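Long-range contacts in DR2417 (Deinococcus radiodurans, PDB 4XWW), which probably degrades RNA as a 5'-3' exonuclease, and possibly as an endonuclease, with a two-zinc centre of the metallo-beta-lactamase type: residues 17-22 / 163-168; 37-42 / 141-146; 43-48 / 75-80; 69-74 / 98-103. All blocks are in the same frame, centred on the assembly; numbering follows the deposited sequence. Where two conformers were deposited one is given.

Contact 1: 17-22 / 163-168; sequences PTLEVI and LKTPVG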
loop_
_atom_site.group_PDB
_atom_site.type_symbol
_atom_site.label_atom_id
_atom_site.label_comp_id
_atom_site.label_asym_id
_atom_site.label_seq_id
_atom_site.Cartn_x
_atom_site.Cartn_y
_atom_site.Cartn_z
ATOM N N PRO A 17 31.107 -33.261 -13.829
ATOM C CA PRO A 17 31.064 -31.885 -13.315
ATOM C C PRO A 17 29.837 -31.139 -13.827
ATOM O O PRO A 17 29.475 -31.280 -14.993
ATOM C CB PRO A 17 32.355 -31.258 -13.859
ATOM C CG PRO A 17 33.242 -32.416 -14.180
ATOM C CD PRO A 17 32.319 -33.510 -14.628
ATOM N N THR A 18 29.203 -30.362 -12.957
ATOM C CA THR A 18 27.975 -29.669 -13.315
ATOM C C THR A 18 28.127 -28.162 -13.209
ATOM O O THR A 18 29.005 -27.656 -12.509
ATOM C CB THR A 18 26.802 -30.101 -12.418
ATOM O OG1 THR A 18 27.155 -29.909 -11.041
ATOM C CG2 THR A 18 26.460 -31.561 -12.645
ATOM N N LEU A 19 27.271 -27.448 -13.928
ATOM C CA LEU A 19 27.153 -26.015 -13.756
ATOM C C LEU A 19 26.294 -25.795 -12.516
ATOM O O LEU A 19 25.305 -26.499 -12.327
ATOM C CB LEU A 19 26.522 -25.370 -14.995
ATOM C CG LEU A 19 26.383 -23.849 -15.032
ATOM C CD1 LEU A 19 27.749 -23.202 -15.081
ATOM C CD2 LEU A 19 25.519 -23.396 -16.217
ATOM N N GLU A 20 26.686 -24.859 -11.658
ATOM C CA GLU A 20 25.813 -24.434 -10.570
ATOM C C GLU A 20 25.308 -23.062 -10.929
ATOM O O GLU A 20 26.098 -22.175 -11.258
ATOM C CB GLU A 20 26.540 -24.403 -9.224
ATOM C CG GLU A 20 27.141 -25.757 -8.821
ATOM C CD GLU A 20 27.968 -25.682 -7.552
ATOM O OE1 GLU A 20 28.471 -24.591 -7.210
ATOM O OE2 GLU A 20 28.124 -26.730 -6.899
ATOM N N VAL A 21 23.996 -22.915 -10.916
ATOM C CA VAL A 21 23.375 -21.611 -11.025
ATOM C C VAL A 21 22.948 -21.240 -9.609
ATOM O O VAL A 21 22.128 -21.933 -9.012
ATOM C CB VAL A 21 22.168 -21.621 -11.971
ATOM C CG1 VAL A 21 21.562 -20.209 -12.093
ATOM C CG2 VAL A 21 22.561 -22.129 -13.332
ATOM N N ILE A 22 23.552 -20.198 -9.047
ATOM C CA ILE A 22 23.292 -19.840 -7.657
ATOM C C ILE A 22 22.768 -18.407 -7.584
ATOM O O ILE A 22 23.548 -17.460 -7.533
ATOM C CB ILE A 22 24.578 -19.993 -6.801
ATOM C CG1 ILE A 22 25.219 -21.370 -7.045
ATOM C CG2 ILE A 22 24.267 -19.762 -5.323
ATOM C CD1 ILE A 22 26.592 -21.557 -6.390
ATOM N N LEU A 163 24.962 -17.720 -22.213
ATOM C CA LEU A 163 26.136 -18.194 -21.513
ATOM C C LEU A 163 26.449 -19.604 -21.958
ATOM O O LEU A 163 25.694 -20.535 -21.682
ATOM C CB LEU A 163 25.919 -18.142 -20.000
ATOM C CG LEU A 163 27.171 -18.391 -19.166
ATOM C CD1 LEU A 163 28.166 -17.248 -19.357
ATOM C CD2 LEU A 163 26.830 -18.586 -17.693
ATOM N N LYS A 164 27.564 -19.745 -22.660
ATOM C CA LYS A 164 27.963 -21.023 -23.235
ATOM C C LYS A 164 28.908 -21.689 -22.264
ATOM O O LYS A 164 29.909 -21.107 -21.876
ATOM C CB LYS A 164 28.585 -20.806 -24.610
ATOM C CG LYS A 164 27.671 -19.977 -25.536
ATOM C CD LYS A 164 28.383 -19.414 -26.763
ATOM C CE LYS A 164 27.459 -18.438 -27.494
ATOM N NZ LYS A 164 28.039 -17.935 -28.782
ATOM N N THR A 165 28.544 -22.887 -21.819
ATOM C CA THR A 165 29.263 -23.570 -20.749
ATOM C C THR A 165 29.603 -24.987 -21.207
ATOM O O THR A 165 29.094 -25.431 -22.226
ATOM C CB THR A 165 28.430 -23.634 -19.456
ATOM O OG1 THR A 165 27.530 -24.740 -19.522
ATOM C CG2 THR A 165 27.637 -22.337 -19.242
ATOM N N PRO A 166 30.459 -25.704 -20.452
ATOM C CA PRO A 166 30.755 -27.090 -20.845
ATOM C C PRO A 166 29.550 -28.048 -20.863
ATOM O O PRO A 166 29.637 -29.115 -21.477
ATOM C CB PRO A 166 31.759 -27.546 -19.777
ATOM C CG PRO A 166 32.402 -26.289 -19.319
ATOM C CD PRO A 166 31.347 -25.240 -19.367
ATOM N N VAL A 167 28.453 -27.704 -20.197
ATOM C CA VAL A 167 27.321 -28.625 -20.174
ATOM C C VAL A 167 26.278 -28.233 -21.228
ATOM O O VAL A 167 25.327 -28.978 -21.482
ATOM C CB VAL A 167 26.639 -28.683 -18.781
ATOM C CG1 VAL A 167 27.646 -29.032 -17.691
ATOM C CG2 VAL A 167 25.946 -27.359 -18.479
ATOM N N GLY A 168 26.447 -27.053 -21.819
ATOM C CA GLY A 168 25.495 -26.542 -22.781
ATOM C C GLY A 168 25.215 -25.061 -22.590
ATOM O O GLY A 168 25.931 -24.384 -21.854
#
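L19 and T165 meet where the two sheets of the metallo-beta-lactamase sandwich face each other. L19 is buried on strand 19-23. It points toward the turn between strands 159-165 and 168-172. Its CG is anti to the backbone N (chi1 -177°), which sends the branch toward the turn. L19 CD2 lies 3.8 Å from T165 CG2, and the two side chains cross at about a right angle. V167 touches the same leucine nearer its backbone, with V167 CG2 4.1 Å from L19 CB. This is the close part of the contact, and F144 packs on both L19 and T165. The looser part lies toward P17. There V167 CG1 stands 4.0 Å from P17 O, and P17 itself is exposed.

Residues 165-168 form a type I beta turn. Inside it, T165 OG1 accepts from V167 N at 3.2 Å, which makes an ST turn. It also donates to G168 O at 2.8 Å. T165 N reaches G168 O as well, so two donors grip that oxygen. The positive phi of G168 (138°) and its psi would press a CB against V167 O, which calls for glycine.

No hydrogen bond passes between 17-22 and 163-168. With the T165 hydroxyl engaged inside its own turn, T165 CG2 is left to meet L19. V167 adds its methyls, so the contact between the segments is apolar.

Contact 2: 37-42 / 141-146; sequences FRYGDE and GQSFVA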
loop_
_atom_site.group_PDB
_atom_site.type_symbol
_atom_site.label_atom_id
_atom_site.label_comp_id
_atom_site.label_asym_id
_atom_site.label_seq_id
_atom_site.Cartn_x
_atom_site.Cartn_y
_atom_site.Cartn_z
ATOM N N PHE A 37 27.130 -17.947 -11.546
ATOM C CA PHE A 37 27.355 -19.175 -12.303
ATOM C C PHE A 37 28.694 -19.769 -11.916
ATOM O O PHE A 37 29.710 -19.078 -11.941
ATOM C CB PHE A 37 27.311 -18.910 -13.810
ATOM C CG PHE A 37 25.957 -18.475 -14.298
ATOM C CD1 PHE A 37 25.002 -19.415 -14.647
ATOM C CD2 PHE A 37 25.633 -17.128 -14.387
ATOM C CE1 PHE A 37 23.737 -19.015 -15.081
ATOM C CE2 PHE A 37 24.378 -16.727 -14.827
ATOM C CZ PHE A 37 23.436 -17.675 -15.179
ATOM N N ARG A 38 28.702 -21.044 -11.539
ATOM C CA ARG A 38 29.943 -21.686 -11.158
ATOM C C ARG A 38 30.148 -22.993 -11.908
ATOM O O ARG A 38 29.272 -23.859 -11.928
ATOM C CB ARG A 38 30.010 -21.951 -9.651
ATOM C CG ARG A 38 31.345 -22.588 -9.240
ATOM C CD ARG A 38 31.488 -22.791 -7.738
ATOM N NE ARG A 38 32.722 -23.533 -7.465
ATOM C CZ ARG A 38 33.069 -24.026 -6.282
ATOM N NH1 ARG A 38 32.280 -23.869 -5.230
ATOM N NH2 ARG A 38 34.216 -24.687 -6.157
ATOM N N TYR A 39 31.310 -23.090 -12.539
ATOM C CA TYR A 39 31.782 -24.340 -13.135
ATOM C C TYR A 39 33.221 -24.625 -12.698
ATOM O O TYR A 39 34.147 -23.882 -13.036
ATOM C CB TYR A 39 31.696 -24.290 -14.663
ATOM C CG TYR A 39 31.963 -25.644 -15.277
ATOM C CD1 TYR A 39 33.261 -26.062 -15.527
ATOM C CD2 TYR A 39 30.925 -26.524 -15.556
ATOM C CE1 TYR A 39 33.521 -27.301 -16.053
ATOM C CE2 TYR A 39 31.181 -27.785 -16.092
ATOM C CZ TYR A 39 32.490 -28.158 -16.339
ATOM O OH TYR A 39 32.789 -29.394 -16.874
ATOM N N GLY A 40 33.408 -25.707 -11.952
ATOM C CA GLY A 40 34.713 -26.023 -11.398
ATOM C C GLY A 40 35.140 -24.904 -10.473
ATOM O O GLY A 40 34.386 -24.525 -9.577
ATOM N N ASP A 41 36.328 -24.351 -10.704
ATOM C CA ASP A 41 36.812 -23.268 -9.855
ATOM C C ASP A 41 36.705 -21.900 -10.532
ATOM O O ASP A 41 37.475 -20.985 -10.240
ATOM C CB ASP A 41 38.250 -23.533 -9.423
ATOM C CG ASP A 41 38.344 -24.617 -8.358
ATOM O OD1 ASP A 41 37.308 -24.932 -7.728
ATOM O OD2 ASP A 41 39.456 -25.146 -8.144
ATOM N N GLU A 42 35.743 -21.765 -11.436
ATOM C CA GLU A 42 35.509 -20.488 -12.096
ATOM C C GLU A 42 34.106 -19.985 -11.808
ATOM O O GLU A 42 33.138 -20.747 -11.820
ATOM C CB GLU A 42 35.732 -20.601 -13.610
ATOM C CG GLU A 42 37.176 -20.947 -13.990
ATOM C CD GLU A 42 37.384 -21.017 -15.499
ATOM O OE1 GLU A 42 36.381 -21.050 -16.245
ATOM O OE2 GLU A 42 38.557 -21.044 -15.941
ATOM N N GLY A 141 37.527 -17.005 -18.055
ATOM C CA GLY A 141 38.306 -18.209 -17.800
ATOM C C GLY A 141 38.198 -19.231 -18.918
ATOM O O GLY A 141 37.986 -18.870 -20.074
ATOM N N GLN A 142 38.344 -20.508 -18.566
ATOM C CA GLN A 142 38.321 -21.594 -19.539
ATOM C C GLN A 142 36.930 -22.070 -19.924
ATOM O O GLN A 142 36.750 -22.608 -21.019
ATOM C CB GLN A 142 39.097 -22.798 -18.996
ATOM C CG GLN A 142 40.436 -22.454 -18.398
ATOM C CD GLN A 142 41.354 -21.797 -19.404
ATOM O OE1 GLN A 142 41.707 -22.398 -20.422
ATOM N NE2 GLN A 142 41.735 -20.553 -19.135
ATOM N N SER A 143 35.958 -21.880 -19.028
ATOM C CA SER A 143 34.698 -22.613 -19.095
ATOM C C SER A 143 33.511 -21.811 -19.622
ATOM O O SER A 143 32.487 -22.388 -19.978
ATOM C CB SER A 143 34.336 -23.160 -17.701
ATOM O OG SER A 143 35.288 -24.106 -17.243
ATOM N N PHE A 144 33.652 -20.489 -19.665
ATOM C CA PHE A 144 32.525 -19.612 -19.959
ATOM C C PHE A 144 32.762 -18.675 -21.136
ATOM O O PHE A 144 33.798 -18.005 -21.213
ATOM C CB PHE A 144 32.189 -18.753 -18.738
ATOM C CG PHE A 144 31.680 -19.523 -17.563
ATOM C CD1 PHE A 144 30.377 -19.991 -17.539
ATOM C CD2 PHE A 144 32.482 -19.732 -16.456
ATOM C CE1 PHE A 144 29.894 -20.680 -16.441
ATOM C CE2 PHE A 144 32.003 -20.419 -15.352
ATOM C CZ PHE A 144 30.707 -20.890 -15.346
ATOM N N VAL A 145 31.781 -18.614 -22.032
ATOM C CA VAL A 145 31.702 -17.551 -23.026
ATOM C C VAL A 145 30.302 -16.945 -23.014
ATOM O O VAL A 145 29.302 -17.680 -23.031
ATOM C CB VAL A 145 32.036 -18.057 -24.435
ATOM C CG1 VAL A 145 31.827 -16.953 -25.458
ATOM C CG2 VAL A 145 33.467 -18.596 -24.483
ATOM N N ALA A 146 30.223 -15.613 -22.953
ATOM C CA ALA A 146 28.928 -14.931 -22.922
ATOM C C ALA A 146 28.718 -14.106 -24.183
ATOM O O ALA A 146 29.601 -13.348 -24.576
ATOM C CB ALA A 146 28.825 -14.039 -21.684
#
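Y39 faces S143 and E42 faces G141 where strands 37-39 and 144-146, from different sheets, run at 146° to each other with their axes 10.3 Å apart. E42 makes the polar link. Its CG is anti to the carbonyl carbon, and the extended chain beyond it (chi2 -178°) carries CD out to residues 141-143. Two successive backbone N-H groups hold the carboxylate. Q142 N donates to E42 OE2 at 2.7 Å in a nearly straight bond (175°). S143 N donates to E42 OE1 at 2.9 Å and is more bent. Each oxygen uses its syn lone pair. The two donors probably help to stabilise the negative charge. G141 CA lies 3.4 Å from E42 OE2; a CB on it would point at that oxygen and clash, and the positive phi also favours glycine.

E42 ends a type II' turn, Y39 to E42, which closes the beta hairpin of strands 34-39 and 42-46. R38, just before the turn, folds back onto it: R38 NE donates to G40 O at 2.9 Å, almost in line with the carbonyl bond. The longer R38-D41 salt bridge is weak.

Deeper in the contact, the F144 ring packs between the two sheets. Its CZ lies 3.6 Å from Y39 CB, and its CE1 touches F37 CB. E42 O lies at the ring edge, 3.7 Å from F144 CE2. L19 and L163 also pack on F144. Nearer the surface, Y39 CD1 approaches S143 OG at 3.3 Å, with the hydroxyl oblique to the tyrosine ring.

Contact 3: 43-48 / 75-80; sequences IVVVDG and DKIKGW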
loop_
_atom_site.group_PDB
_atom_site.type_symbol
_atom_site.label_atom_id
_atom_site.label_comp_id
_atom_site.label_asym_id
_atom_site.label_seq_id
_atom_site.Cartn_x
_atom_site.Cartn_y
_atom_site.Cartn_z
ATOM N N ILE A 43 34.008 -18.685 -11.564
ATOM C CA ILE A 43 32.720 -18.057 -11.346
ATOM C C ILE A 43 32.529 -16.845 -12.244
ATOM O O ILE A 43 33.428 -16.031 -12.395
ATOM C CB ILE A 43 32.554 -17.633 -9.867
ATOM C CG1 ILE A 43 32.275 -18.872 -9.011
ATOM C CG2 ILE A 43 31.446 -16.593 -9.725
ATOM C CD1 ILE A 43 32.365 -18.628 -7.500
ATOM N N VAL A 44 31.342 -16.736 -12.833
ATOM C CA VAL A 44 30.902 -15.508 -13.478
ATOM C C VAL A 44 29.700 -14.994 -12.699
ATOM O O VAL A 44 28.821 -15.778 -12.342
ATOM C CB VAL A 44 30.525 -15.742 -14.947
ATOM C CG1 VAL A 44 30.127 -14.426 -15.617
ATOM C CG2 VAL A 44 31.693 -16.394 -15.693
ATOM N N VAL A 45 29.661 -13.694 -12.424
ATOM C CA VAL A 45 28.513 -13.106 -11.706
ATOM C C VAL A 45 27.723 -12.207 -12.650
ATOM O O VAL A 45 28.301 -11.541 -13.509
ATOM C CB VAL A 45 28.964 -12.291 -10.471
ATOM C CG1 VAL A 45 27.743 -11.911 -9.582
ATOM C CG2 VAL A 45 29.976 -13.075 -9.644
ATOM N N VAL A 46 26.402 -12.164 -12.491
ATOM C CA VAL A 46 25.575 -11.335 -13.356
ATOM C C VAL A 46 24.779 -10.341 -12.508
ATOM O O VAL A 46 24.016 -10.754 -11.638
ATOM C CB VAL A 46 24.632 -12.190 -14.209
ATOM C CG1 VAL A 46 23.730 -11.293 -15.076
ATOM C CG2 VAL A 46 25.444 -13.161 -15.093
ATOM N N ASP A 47 25.100 -9.062 -12.660
ATOM C CA ASP A 47 24.361 -7.961 -12.056
ATOM C C ASP A 47 24.701 -7.794 -10.573
ATOM O O ASP A 47 25.290 -8.683 -9.963
ATOM C CB ASP A 47 22.859 -8.103 -12.302
ATOM C CG ASP A 47 22.474 -7.748 -13.730
ATOM O OD1 ASP A 47 23.326 -7.187 -14.446
ATOM O OD2 ASP A 47 21.330 -8.027 -14.135
ATOM N N GLY A 48 24.331 -6.653 -10.004
ATOM C CA GLY A 48 24.488 -6.405 -8.581
ATOM C C GLY A 48 23.493 -5.367 -8.101
ATOM O O GLY A 48 23.873 -4.248 -7.783
ATOM N N ASP A 75 38.517 -15.532 -5.066
ATOM C CA ASP A 75 39.603 -15.848 -5.989
ATOM C C ASP A 75 39.138 -16.550 -7.255
ATOM O O ASP A 75 39.875 -16.615 -8.234
ATOM C CB ASP A 75 40.652 -16.720 -5.296
ATOM C CG ASP A 75 41.479 -15.947 -4.304
ATOM O OD1 ASP A 75 41.514 -14.702 -4.404
ATOM O OD2 ASP A 75 42.101 -16.583 -3.429
ATOM N N LYS A 76 37.928 -17.097 -7.227
ATOM C CA LYS A 76 37.416 -17.849 -8.368
ATOM C C LYS A 76 36.651 -16.957 -9.349
ATOM O O LYS A 76 36.386 -17.358 -10.482
ATOM C CB LYS A 76 36.505 -18.986 -7.890
ATOM C CG LYS A 76 37.207 -20.044 -7.043
ATOM C CD LYS A 76 36.231 -21.131 -6.628
ATOM C CE LYS A 76 36.908 -22.133 -5.696
ATOM N NZ LYS A 76 37.180 -21.542 -4.362
ATOM N N ILE A 77 36.313 -15.748 -8.912
ATOM C CA ILE A 77 35.483 -14.852 -9.717
ATOM C C ILE A 77 36.254 -14.355 -10.941
ATOM O O ILE A 77 37.292 -13.697 -10.812
ATOM C CB ILE A 77 34.988 -13.640 -8.898
ATOM C CG1 ILE A 77 34.130 -14.086 -7.710
ATOM C CG2 ILE A 77 34.172 -12.674 -9.799
ATOM C CD1 ILE A 77 33.931 -13.006 -6.684
ATOM N N LYS A 78 35.760 -14.706 -12.125
ATOM C CA LYS A 78 36.464 -14.382 -13.359
ATOM C C LYS A 78 35.988 -13.060 -13.929
ATOM O O LYS A 78 36.695 -12.416 -14.704
ATOM C CB LYS A 78 36.283 -15.492 -14.393
ATOM C CG LYS A 78 36.964 -16.780 -14.008
ATOM C CD LYS A 78 38.457 -16.548 -13.802
ATOM C CE LYS A 78 39.051 -17.646 -12.952
ATOM N NZ LYS A 78 40.495 -17.394 -12.642
ATOM N N GLY A 79 34.785 -12.652 -13.546
ATOM C CA GLY A 79 34.243 -11.415 -14.069
ATOM C C GLY A 79 32.758 -11.235 -13.876
ATOM O O GLY A 79 32.078 -12.076 -13.284
ATOM N N TRP A 80 32.258 -10.124 -14.414
ATOM C CA TRP A 80 30.905 -9.687 -14.212
ATOM C C TRP A 80 30.244 -9.343 -15.539
ATOM O O TRP A 80 30.897 -8.812 -16.445
ATOM C CB TRP A 80 30.891 -8.456 -13.298
ATOM C CG TRP A 80 29.992 -8.556 -12.083
ATOM C CD1 TRP A 80 28.629 -8.404 -12.047
ATOM C CD2 TRP A 80 30.397 -8.805 -10.732
ATOM N NE1 TRP A 80 28.168 -8.550 -10.761
ATOM C CE2 TRP A 80 29.234 -8.789 -9.933
ATOM C CE3 TRP A 80 31.634 -9.035 -10.116
ATOM C CZ2 TRP A 80 29.265 -9.001 -8.553
ATOM C CZ3 TRP A 80 31.663 -9.247 -8.740
ATOM C CH2 TRP A 80 30.483 -9.226 -7.978
#
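A beta-alpha-beta crossover, its connection including helix 68-72, brings strands 42-46 and 77-82 side by side in parallel, where I43 and V45 pair with I77 and W80. I43 N donates to K76 O, and I43 O accepts from K78 N at 2.7 Å. V45 N then donates to G79 O at 3.0 Å. Between these pairs the second strand has one extra residue, a beta bulge at K78 and G79. G79 N is buried without a partner in the model.

Beside V45 lies the indole of W80. V45 CB sits over one face, 3.7 Å from the centre of the five-membered ring, as a CH-pi contact. V45 CG1 is anti to the backbone N (chi1 -169°), which brings it 3.4 Å from W80 CZ2.

W80 NE1 donates to D47 O at 3.0 Å, nearly straight (171°). The oxygen lies in the indole plane, but the N-H comes from above the carbonyl plane. This bond helps to hold D47, just after the strand. D47 OD2 binds ND1 of H89, a zinc ligand, and D47 OD1 takes T83 N. D47 is thus a second-shell residue, and its carboxylate may orient and polarise H89.

Contact 4: 69-74 / 98-103; sequences YLLEHQ and ARLPRV
L71 CD1 lies over one face of the R99 guanidinium, offset toward its rim and 3.8 Å from R99 NH2. On the helix side, H73 CD2 rests over the centre of one face of the Y69 ring. The H73 ring itself has E72 CG over one face and Y69 OH over the opposite one.

The other branch of L71 turns to the loop backbone, with L71 CD2 3.6 Å from R99 O. L100 is the buried wedge. Its CD1 lies 4.0 Å from L70 CB, and its CD2 touches L70 O, L71 CD2 and Q74 CB.

Helix 68-72 and the loop between helix 93-97 and strand 104-107 lie against the same face of the metallo-beta-lactamase sheet. W80, on strand 77-82 beneath them, packs on both L70 and L100.

On the outer side, Q74 CG stands between the backbone N and the carbonyl carbon (chi1 51°), which starts the chain on the side from which NE2 returns to L71 O. Q74 NE2 donates to L71 O at 3.1 Å, in the plane of both the amide and the carbonyl, which fixes the amide's rotation. Q74 OE1 takes a hydrogen bond of 2.6 Å from a water that also donates to R99 O at 3.3 Å, bridging Q74 and the loop. The Q74 and P101 side chains cross at about a right angle, with P101 CD 3.6 Å from Q74 OE1.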
loop_
_atom_site.group_PDB
_atom_site.type_symbol
_atom_site.label_atom_id
_atom_site.label_comp_id
_atom_site.label_asym_id
_atom_site.label_seq_id
_atom_site.Cartn_x
_atom_site.Cartn_y
_atom_site.Cartn_z
ATOM N N TYR A 69 28.805 -15.719 0.025
ATOM C CA TYR A 69 29.273 -16.723 -0.928
ATOM C C TYR A 69 30.434 -16.206 -1.776
ATOM O O TYR A 69 31.430 -16.908 -1.959
ATOM C CB TYR A 69 28.133 -17.186 -1.839
ATOM C CG TYR A 69 28.559 -18.268 -2.812
ATOM C CD1 TYR A 69 28.547 -19.608 -2.449
ATOM C CD2 TYR A 69 28.985 -17.943 -4.091
ATOM C CE1 TYR A 69 28.950 -20.594 -3.342
ATOM C CE2 TYR A 69 29.367 -18.904 -4.980
ATOM C CZ TYR A 69 29.350 -20.229 -4.611
ATOM O OH TYR A 69 29.761 -21.186 -5.518
ATOM N N LEU A 70 30.302 -14.987 -2.291
ATOM C CA LEU A 70 31.335 -14.396 -3.146
ATOM C C LEU A 70 32.620 -14.130 -2.385
ATOM O O LEU A 70 33.713 -14.262 -2.937
ATOM C CB LEU A 70 30.823 -13.098 -3.787
ATOM C CG LEU A 70 29.613 -13.286 -4.703
ATOM C CD1 LEU A 70 29.172 -11.975 -5.344
ATOM C CD2 LEU A 70 29.963 -14.295 -5.760
ATOM N N LEU A 71 32.495 -13.758 -1.114
ATOM C CA LEU A 71 33.667 -13.558 -0.271
ATOM C C LEU A 71 34.419 -14.859 -0.070
ATOM O O LEU A 71 35.644 -14.881 -0.106
ATOM C CB LEU A 71 33.261 -12.970 1.082
ATOM C CG LEU A 71 32.651 -11.572 0.983
ATOM C CD1 LEU A 71 31.966 -11.193 2.284
ATOM C CD2 LEU A 71 33.740 -10.560 0.639
ATOM N N GLU A 72 33.685 -15.943 0.144
ATOM C CA GLU A 72 34.317 -17.230 0.370
ATOM C C GLU A 72 35.095 -17.673 -0.861
ATOM O O GLU A 72 36.143 -18.307 -0.753
ATOM C CB GLU A 72 33.280 -18.294 0.743
ATOM C CG GLU A 72 33.867 -19.697 0.799
ATOM C CD GLU A 72 32.878 -20.740 1.271
ATOM O OE1 GLU A 72 31.858 -20.359 1.883
ATOM O OE2 GLU A 72 33.129 -21.943 1.035
ATOM N N HIS A 73 34.576 -17.328 -2.033
ATOM C CA HIS A 73 35.119 -17.827 -3.291
ATOM C C HIS A 73 35.672 -16.721 -4.185
ATOM O O HIS A 73 35.685 -16.856 -5.412
ATOM C CB HIS A 73 34.040 -18.602 -4.042
ATOM C CG HIS A 73 33.483 -19.755 -3.275
ATOM N ND1 HIS A 73 34.084 -20.994 -3.239
ATOM C CD2 HIS A 73 32.362 -19.860 -2.513
ATOM C CE1 HIS A 73 33.364 -21.813 -2.491
ATOM N NE2 HIS A 73 32.313 -21.142 -2.040
ATOM N N GLN A 74 36.142 -15.638 -3.574
ATOM C CA GLN A 74 36.464 -14.438 -4.342
ATOM C C GLN A 74 37.552 -14.670 -5.382
ATOM O O GLN A 74 37.506 -14.084 -6.458
ATOM C CB GLN A 74 36.856 -13.288 -3.409
ATOM C CG GLN A 74 37.911 -13.597 -2.380
ATOM C CD GLN A 74 38.145 -12.412 -1.457
ATOM O OE1 GLN A 74 38.968 -11.543 -1.744
ATOM N NE2 GLN A 74 37.403 -12.360 -0.349
ATOM N N ALA A 98 33.353 -2.949 -3.526
ATOM C CA ALA A 98 34.304 -2.475 -2.513
ATOM C C ALA A 98 34.887 -3.621 -1.688
ATOM O O ALA A 98 35.978 -3.496 -1.125
ATOM C CB ALA A 98 33.645 -1.453 -1.595
ATOM N N ARG A 99 34.174 -4.741 -1.635
ATOM C CA ARG A 99 34.585 -5.854 -0.787
ATOM C C ARG A 99 35.234 -7.012 -1.558
ATOM O O ARG A 99 35.632 -8.010 -0.959
ATOM C CB ARG A 99 33.379 -6.366 0.004
ATOM C CG ARG A 99 32.709 -5.292 0.855
ATOM C CD ARG A 99 31.868 -5.916 1.957
ATOM N NE ARG A 99 32.689 -6.753 2.830
ATOM C CZ ARG A 99 32.207 -7.579 3.754
ATOM N NH1 ARG A 99 30.897 -7.689 3.933
ATOM N NH2 ARG A 99 33.038 -8.301 4.494
ATOM N N LEU A 100 35.357 -6.875 -2.877
ATOM C CA LEU A 100 35.885 -7.953 -3.719
ATOM C C LEU A 100 37.069 -7.523 -4.596
ATOM O O LEU A 100 37.305 -6.336 -4.800
ATOM C CB LEU A 100 34.750 -8.511 -4.593
ATOM C CG LEU A 100 33.632 -9.261 -3.849
ATOM C CD1 LEU A 100 32.458 -9.536 -4.781
ATOM C CD2 LEU A 100 34.140 -10.564 -3.232
ATOM N N PRO A 101 37.835 -8.502 -5.117
ATOM C CA PRO A 101 38.929 -8.189 -6.042
ATOM C C PRO A 101 38.462 -7.437 -7.288
ATOM O O PRO A 101 37.316 -7.605 -7.711
ATOM C CB PRO A 101 39.453 -9.571 -6.446
ATOM C CG PRO A 101 39.135 -10.435 -5.283
ATOM C CD PRO A 101 37.805 -9.943 -4.800
ATOM N N ARG A 102 39.329 -6.613 -7.862
ATOM C CA ARG A 102 39.007 -5.978 -9.136
ATOM C C ARG A 102 39.027 -7.041 -10.236
ATOM O O ARG A 102 40.032 -7.710 -10.445
ATOM C CB ARG A 102 39.983 -4.852 -9.446
ATOM C CG ARG A 102 39.922 -3.701 -8.453
ATOM C CD ARG A 102 38.502 -3.179 -8.292
ATOM N NE ARG A 102 38.462 -1.935 -7.536
ATOM C CZ ARG A 102 38.201 -1.860 -6.237
ATOM N NH1 ARG A 102 37.950 -2.964 -5.543
ATOM N NH2 ARG A 102 38.187 -0.678 -5.635
ATOM N N VAL A 103 37.895 -7.197 -10.910
ATOM C CA VAL A 103 37.722 -8.181 -11.977
ATOM C C VAL A 103 37.090 -7.480 -13.177
ATOM O O VAL A 103 36.512 -6.397 -13.036
ATOM C CB VAL A 103 36.827 -9.379 -11.520
ATOM C CG1 VAL A 103 37.451 -10.090 -10.324
ATOM C CG2 VAL A 103 35.383 -8.910 -11.195
HETATM O O HOH W 1 38.735 -9.037 -1.321
#

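How the contacts relate
From the N terminus, 17-22 opens the longest loop, closed by contact 1 at 163-168. Within it, 37-42 opens the loop that contact 2 closes at 141-146. Contacts 3 and 4 both fall inside that second loop. They cross, because 69-74 comes before 75-80 closes contact 3, while its own partner, 98-103, comes after. Contacts 1 and 2 join the two sheets of the sandwich through neighbouring strand pairs, linked by the backbone pairs E20-R38 and K164-V145. Contact 3 pairs strands within the first sheet. Contact 4 sets a helix end against a loop over that sheet, and touches contact 3 also through H73 and V103.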